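Local coordinates for protein cytochrome c class I (Sideroxydans lithotrophicus, PDB 4XXL) that binds a covalently attached heme c and probably shuttles electrons as a small class I cytochrome c in lithotrophic growth, at residues 54-58 with 59-63; 109-112 with 113-117. All coordinates share one frame; numbering follows the deposited sequence.

Contact 1 (54-58 with 59-63); sequences DGPSY and KKVAE. With HEC (heme c), chain B.
Ser57 OG meets the backbone of Lys60 in an N-cap at the start of helix 58-65, where a heme-lining loop of the class I cytochrome c fold turns into helix. The hydroxyl oxygen accepts from Lys60 N at 3.1 Å. A chi1 of 75° sets OG between the serine's own backbone N and carbonyl carbon, from where it can turn back over the first helical turn. The Ser57 carbonyl accepts as well, from Val61 N at 3.0 Å, so one residue grips two amides of the opening turn. An alanine here would leave the Lys60 amide without its capping acceptor and would probably let the first turn fray. Tyr58 O in turn accepts from Ala62 N at 2.8 Å.

The side chains on the heme side pack against one another and against the porphyrin. Val61 CG2 comes within 3.8 Å of Pro56 CG, the two side chains crossing at a slant, and the same methyl lies at the edge of the Tyr58 ring. Val61 directs CG1 to the heme methyl CMA. Pro56 CD rests 3.6 Å from HEC C3D, and Pro56 O accepts a hydrogen bond from ND1 of His47, the axial iron ligand, which should fix the rotation of that imidazole. Tyr58 keeps CG beside its backbone N and anti to the carbonyl carbon (chi1 -71°), which carries the ring away from the helix toward the heme; there it stacks on His47 and brings CE1 to 3.7 Å from HEC CHB. Lys59 and Lys60 send their amino ends away from the loop. At the far end of the tyrosine, the phenol oxygen OH lies 3.2 Å from HEC C2B.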
loop_
_atom_site.group_PDB
_atom_site.type_symbol
_atom_site.label_atom_id
_atom_site.label_comp_id
_atom_site.label_asym_id
_atom_site.label_seq_id
_atom_site.Cartn_x
_atom_site.Cartn_y
_atom_site.Cartn_z
ATOM N N ASP A 54 4.041 -9.140 8.240
ATOM C CA ASP A 54 3.634 -10.148 7.233
ATOM C C ASP A 54 3.962 -9.632 5.812
ATOM O O ASP A 54 4.489 -10.338 4.922
ATOM C CB ASP A 54 2.133 -10.477 7.370
ATOM C CG ASP A 54 1.670 -10.719 8.837
ATOM O OD1 ASP A 54 1.570 -9.736 9.643
ATOM O OD2 ASP A 54 1.307 -11.894 9.130
ATOM N N GLY A 55 3.725 -8.328 5.636
ATOM C CA GLY A 55 3.988 -7.626 4.407
ATOM C C GLY A 55 5.213 -6.698 4.533
ATOM O O GLY A 55 5.733 -6.471 5.625
ATOM N N PRO A 56 5.790 -6.250 3.422
ATOM C CA PRO A 56 6.990 -5.347 3.454
ATOM C C PRO A 56 6.676 -4.020 4.119
ATOM O O PRO A 56 5.501 -3.546 4.093
ATOM C CB PRO A 56 7.325 -5.133 1.992
ATOM C CG PRO A 56 6.006 -5.365 1.317
ATOM C CD PRO A 56 5.354 -6.488 2.049
ATOM N N SER A 57 7.683 -3.425 4.729
ATOM C CA SER A 57 7.484 -2.074 5.237
ATOM C C SER A 57 7.157 -1.127 4.098
ATOM O O SER A 57 7.586 -1.270 2.956
ATOM C CB SER A 57 8.650 -1.556 6.082
ATOM O OG SER A 57 9.732 -1.221 5.226
ATOM N N TYR A 58 6.452 -0.055 4.433
ATOM C CA TYR A 58 6.128 0.848 3.361
ATOM C C TYR A 58 7.346 1.628 2.934
ATOM O O TYR A 58 7.402 2.065 1.814
ATOM C CB TYR A 58 4.970 1.763 3.708
ATOM C CG TYR A 58 3.634 1.032 3.763
ATOM C CD1 TYR A 58 3.347 -0.000 2.885
ATOM C CD2 TYR A 58 2.616 1.445 4.617
ATOM C CE1 TYR A 58 2.073 -0.614 2.897
ATOM C CE2 TYR A 58 1.375 0.841 4.634
ATOM C CZ TYR A 58 1.092 -0.177 3.772
ATOM O OH TYR A 58 -0.145 -0.756 3.781
ATOM N N LYS A 59 8.316 1.808 3.837
ATOM C CA LYS A 59 9.619 2.391 3.482
ATOM C C LYS A 59 10.273 1.568 2.408
ATOM O O LYS A 59 10.732 2.140 1.399
ATOM C CB LYS A 59 10.508 2.510 4.719
ATOM C CG LYS A 59 11.922 3.038 4.383
ATOM C CD LYS A 59 12.816 3.175 5.619
ATOM C CE LYS A 59 14.231 3.518 5.145
ATOM N NZ LYS A 59 14.828 4.553 6.024
ATOM N N LYS A 60 10.286 0.232 2.559
ATOM C CA LYS A 60 10.887 -0.658 1.550
ATOM C C LYS A 60 10.120 -0.631 0.219
ATOM O O LYS A 60 10.688 -0.619 -0.859
ATOM C CB LYS A 60 10.937 -2.084 2.106
ATOM C CG LYS A 60 11.590 -3.140 1.207
ATOM C CD LYS A 60 11.708 -4.495 1.886
ATOM C CE LYS A 60 12.887 -4.498 2.852
ATOM N NZ LYS A 60 14.175 -4.518 2.088
ATOM N N VAL A 61 8.808 -0.540 0.310
ATOM C CA VAL A 61 8.020 -0.396 -0.910
ATOM C C VAL A 61 8.384 0.896 -1.605
ATOM O O VAL A 61 8.500 0.964 -2.851
ATOM C CB VAL A 61 6.505 -0.382 -0.605
ATOM C CG1 VAL A 61 5.712 -0.096 -1.856
ATOM C CG2 VAL A 61 6.110 -1.785 -0.082
ATOM N N ALA A 62 8.385 2.003 -0.858
ATOM C CA ALA A 62 8.725 3.317 -1.438
ATOM C C ALA A 62 10.093 3.220 -2.114
ATOM O O ALA A 62 10.293 3.771 -3.200
ATOM C CB ALA A 62 8.684 4.401 -0.404
ATOM N N GLU A 63 11.038 2.562 -1.434
ATOM C CA GLU A 63 12.410 2.393 -2.046
ATOM C C GLU A 63 12.324 1.598 -3.355
ATOM O O GLU A 63 12.974 1.918 -4.384
ATOM C CB GLU A 63 13.369 1.744 -1.069
ATOM C CG GLU A 63 13.759 2.612 0.096
ATOM C CD GLU A 63 14.396 1.865 1.277
ATOM O OE1 GLU A 63 14.293 0.610 1.438
ATOM O OE2 GLU A 63 14.998 2.585 2.108
HETATM FE FE HEC B . -0.189 -5.448 1.494
HETATM C CHA HEC B . 2.482 -6.152 -0.620
HETATM C CHB HEC B . -0.213 -2.173 0.402
HETATM C CHC HEC B . -3.140 -4.906 3.203
HETATM C CHD HEC B . 0.193 -8.419 3.037
HETATM N NA HEC B . 0.911 -4.404 0.098
HETATM C C1A HEC B . 1.988 -4.855 -0.576
HETATM C C2A HEC B . 2.530 -3.753 -1.286
HETATM C C3A HEC B . 1.773 -2.651 -0.964
HETATM C C4A HEC B . 0.745 -3.068 -0.075
HETATM C CMA HEC B . 1.963 -1.232 -1.403
HETATM C CAA HEC B . 3.747 -3.861 -2.204
HETATM C CBA HEC B . 3.290 -4.254 -3.591
HETATM C CGA HEC B . 4.401 -4.265 -4.627
HETATM O O1A HEC B . 5.585 -4.283 -4.263
HETATM O O2A HEC B . 4.088 -4.124 -5.857
HETATM N NB HEC B . -1.427 -3.871 1.771
HETATM C C1B HEC B . -1.258 -2.615 1.231
HETATM C C2B HEC B . -2.344 -1.781 1.636
HETATM C C3B HEC B . -3.188 -2.496 2.396
HETATM C C4B HEC B . -2.630 -3.840 2.480
HETATM C CMB HEC B . -2.507 -0.346 1.223
HETATM C CAB HEC B . -4.507 -2.144 2.963
HETATM C CBB HEC B . -5.421 -1.845 1.926
HETATM N NC HEC B . -1.261 -6.504 2.924
HETATM C C1C HEC B . -2.444 -6.060 3.420
HETATM C C2C HEC B . -2.788 -7.018 4.394
HETATM C C3C HEC B . -1.831 -8.012 4.469
HETATM C C4C HEC B . -0.887 -7.657 3.459
HETATM C CMC HEC B . -3.982 -6.860 5.261
HETATM C CAC HEC B . -1.799 -9.201 5.417
HETATM C CBC HEC B . -2.908 -10.053 5.477
HETATM N ND HEC B . 1.012 -6.953 1.209
HETATM C C1D HEC B . 1.064 -8.106 1.965
HETATM C C2D HEC B . 2.106 -9.038 1.464
HETATM C C3D HEC B . 2.704 -8.393 0.472
HETATM C C4D HEC B . 2.059 -7.074 0.327
HETATM C CMD HEC B . 2.409 -10.376 2.018
HETATM C CAD HEC B . 3.902 -8.881 -0.361
HETATM C CBD HEC B . 3.440 -9.622 -1.582
HETATM C CGD HEC B . 4.550 -10.170 -2.486
HETATM O O1D HEC B . 5.731 -9.703 -2.488
HETATM O O2D HEC B . 4.232 -11.073 -3.305
#

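Contact 2 (109-112 with 113-117); sequences NLVD and WILSL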
loop_
_atom_site.group_PDB
_atom_site.type_symbol
_atom_site.label_atom_id
_atom_site.label_comp_id
_atom_site.label_asym_id
_atom_site.label_seq_id
_atom_site.Cartn_x
_atom_site.Cartn_y
_atom_site.Cartn_z
ATOM N N ASN A 109 -4.629 9.007 -2.729
ATOM C CA ASN A 109 -3.927 9.692 -1.663
ATOM C C ASN A 109 -3.165 8.713 -0.769
ATOM O O ASN A 109 -2.000 8.972 -0.372
ATOM C CB ASN A 109 -4.933 10.495 -0.824
ATOM C CG ASN A 109 -4.277 11.227 0.293
ATOM O OD1 ASN A 109 -3.524 12.151 0.063
ATOM N ND2 ASN A 109 -4.530 10.785 1.510
ATOM N N LEU A 110 -3.735 7.553 -0.526
ATOM C CA LEU A 110 -3.018 6.551 0.268
ATOM C C LEU A 110 -1.751 6.009 -0.478
ATOM O O LEU A 110 -0.676 5.934 0.121
ATOM C CB LEU A 110 -3.894 5.368 0.599
ATOM C CG LEU A 110 -3.214 4.150 1.229
ATOM C CD1 LEU A 110 -2.470 4.457 2.513
ATOM C CD2 LEU A 110 -4.278 3.129 1.541
ATOM N N VAL A 111 -1.863 5.719 -1.765
ATOM C CA VAL A 111 -0.739 5.309 -2.596
ATOM C C VAL A 111 0.328 6.376 -2.576
ATOM O O VAL A 111 1.521 6.104 -2.438
ATOM C CB VAL A 111 -1.226 4.945 -4.023
ATOM C CG1 VAL A 111 -0.052 4.785 -5.032
ATOM C CG2 VAL A 111 -1.988 3.609 -3.932
ATOM N N ASP A 112 -0.094 7.620 -2.750
ATOM C CA ASP A 112 0.874 8.724 -2.810
ATOM C C ASP A 112 1.642 8.846 -1.479
ATOM O O ASP A 112 2.866 9.085 -1.447
ATOM C CB ASP A 112 0.235 10.052 -3.201
ATOM C CG ASP A 112 -0.271 10.084 -4.626
ATOM O OD1 ASP A 112 0.153 9.255 -5.450
ATOM O OD2 ASP A 112 -1.067 10.975 -4.914
ATOM N N TRP A 113 0.945 8.618 -0.383
ATOM C CA TRP A 113 1.582 8.613 0.949
ATOM C C TRP A 113 2.608 7.520 1.018
ATOM O O TRP A 113 3.789 7.793 1.335
ATOM C CB TRP A 113 0.555 8.488 2.062
ATOM C CG TRP A 113 1.188 8.464 3.433
ATOM C CD1 TRP A 113 1.929 9.421 4.025
ATOM C CD2 TRP A 113 1.183 7.345 4.348
ATOM N NE1 TRP A 113 2.410 8.975 5.237
ATOM C CE2 TRP A 113 1.966 7.714 5.465
ATOM C CE3 TRP A 113 0.654 6.076 4.305
ATOM C CZ2 TRP A 113 2.172 6.869 6.545
ATOM C CZ3 TRP A 113 0.857 5.245 5.365
ATOM C CH2 TRP A 113 1.608 5.640 6.483
ATOM N N ILE A 114 2.212 6.295 0.720
ATOM C CA ILE A 114 3.155 5.190 0.695
ATOM C C ILE A 114 4.426 5.472 -0.098
ATOM O O ILE A 114 5.543 5.221 0.411
ATOM C CB ILE A 114 2.472 3.872 0.220
ATOM C CG1 ILE A 114 1.467 3.388 1.305
ATOM C CG2 ILE A 114 3.498 2.792 -0.125
ATOM C CD1 ILE A 114 0.503 2.310 0.816
ATOM N N LEU A 115 4.248 5.951 -1.328
ATOM C CA LEU A 115 5.399 6.204 -2.196
ATOM C C LEU A 115 6.370 7.236 -1.648
ATOM O O LEU A 115 7.515 7.298 -2.094
ATOM C CB LEU A 115 4.963 6.538 -3.619
ATOM C CG LEU A 115 4.297 5.434 -4.378
ATOM C CD1 LEU A 115 3.586 5.880 -5.648
ATOM C CD2 LEU A 115 5.294 4.336 -4.714
ATOM N N SER A 116 5.871 8.133 -0.802
ATOM C CA SER A 116 6.731 9.132 -0.207
ATOM C C SER A 116 7.614 8.692 0.932
ATOM O O SER A 116 8.472 9.460 1.356
ATOM C CB SER A 116 5.800 10.245 0.354
ATOM O OG SER A 116 5.189 9.931 1.593
ATOM N N LEU A 117 7.438 7.471 1.439
ATOM C CA LEU A 117 8.036 7.080 2.732
ATOM C C LEU A 117 9.512 6.601 2.650
ATOM O O LEU A 117 10.081 6.250 3.672
ATOM C CB LEU A 117 7.173 6.008 3.349
ATOM C CG LEU A 117 5.825 6.490 3.878
ATOM C CD1 LEU A 117 4.950 5.333 4.257
ATOM C CD2 LEU A 117 5.958 7.473 5.026
#
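Asn109 and Trp113 are joined through the backbone of helix 104-115, the C-terminal helix of this cytochrome c fold: Trp113 N donates to Asn109 O at 3.0 Å. The amide end of Asn109 turns elsewhere, its ND2 bonding to the carbonyl of Asp30 near the N-terminal helix 31-40.

Leu110 follows on the heme-facing side. Its carbonyl accepts from Ile114 N in a nearly straight bond, N-H...O 176°. Its CD1 methyl reaches the Trp113 indole at the edge, 3.9 Å from CE3, and also lies 4.0 Å from Ile114 CD1. Trp113 holds CG anti to its backbone N (chi1 179°), which carries the indole out beside this methyl; one ring face receives Leu117 CD1, offset toward the rim. Leu110 and Ile114 both touch the heme.

Val111 looks to another neighbour. Its CG1 runs alongside Leu115 CD1 at 3.8 Å, the two side chains pointing the same way, and together they pack on Leu75 of helix 71-81. Leu115 N completes this turn by bonding to Val111 O.

Asp112 is partly exposed, and its OD2 forms a salt bridge with Lys108 one turn earlier. Asp112 O accepts from Ser116 N at 3.2 Å, a bent bond of 137°. The Ser116 side chain makes a shorter bond: OG donates to Trp113 O at 2.6 Å, in the carbonyl plane and on a lone pair. Between the two segments the hydrogen bonding is all backbone, with the Ser116 side chain adding its bond to Trp113 O, leaving the apolar side chains to pack on the heme, helix 71-81, helix 58-65 through Ile114 and Leu115, and helix 31-40 through Trp113.

How the contacts relate
Both contacts are local, but they treat opposite ends of their helices: contact 1 opens helix 58-65 with a serine cap, whereas contact 2 follows helix 104-115 into its last turn, where another serine bonds back to a carbonyl. Contact 2 is the more buried and is packed largely by aliphatic groups and an indole; contact 1 is partly buried, lining the heme with one side and sending lysines outward. The two contacts meet directly. Ala62 CB packs 3.3 Å from Ile114 O, and Tyr58 CB lies 3.6 Å from Leu117 CD1. Heme c is common ground, touched by the loop, Tyr58 and Val61 in contact 1 and by Leu110 and Ile114 in contact 2.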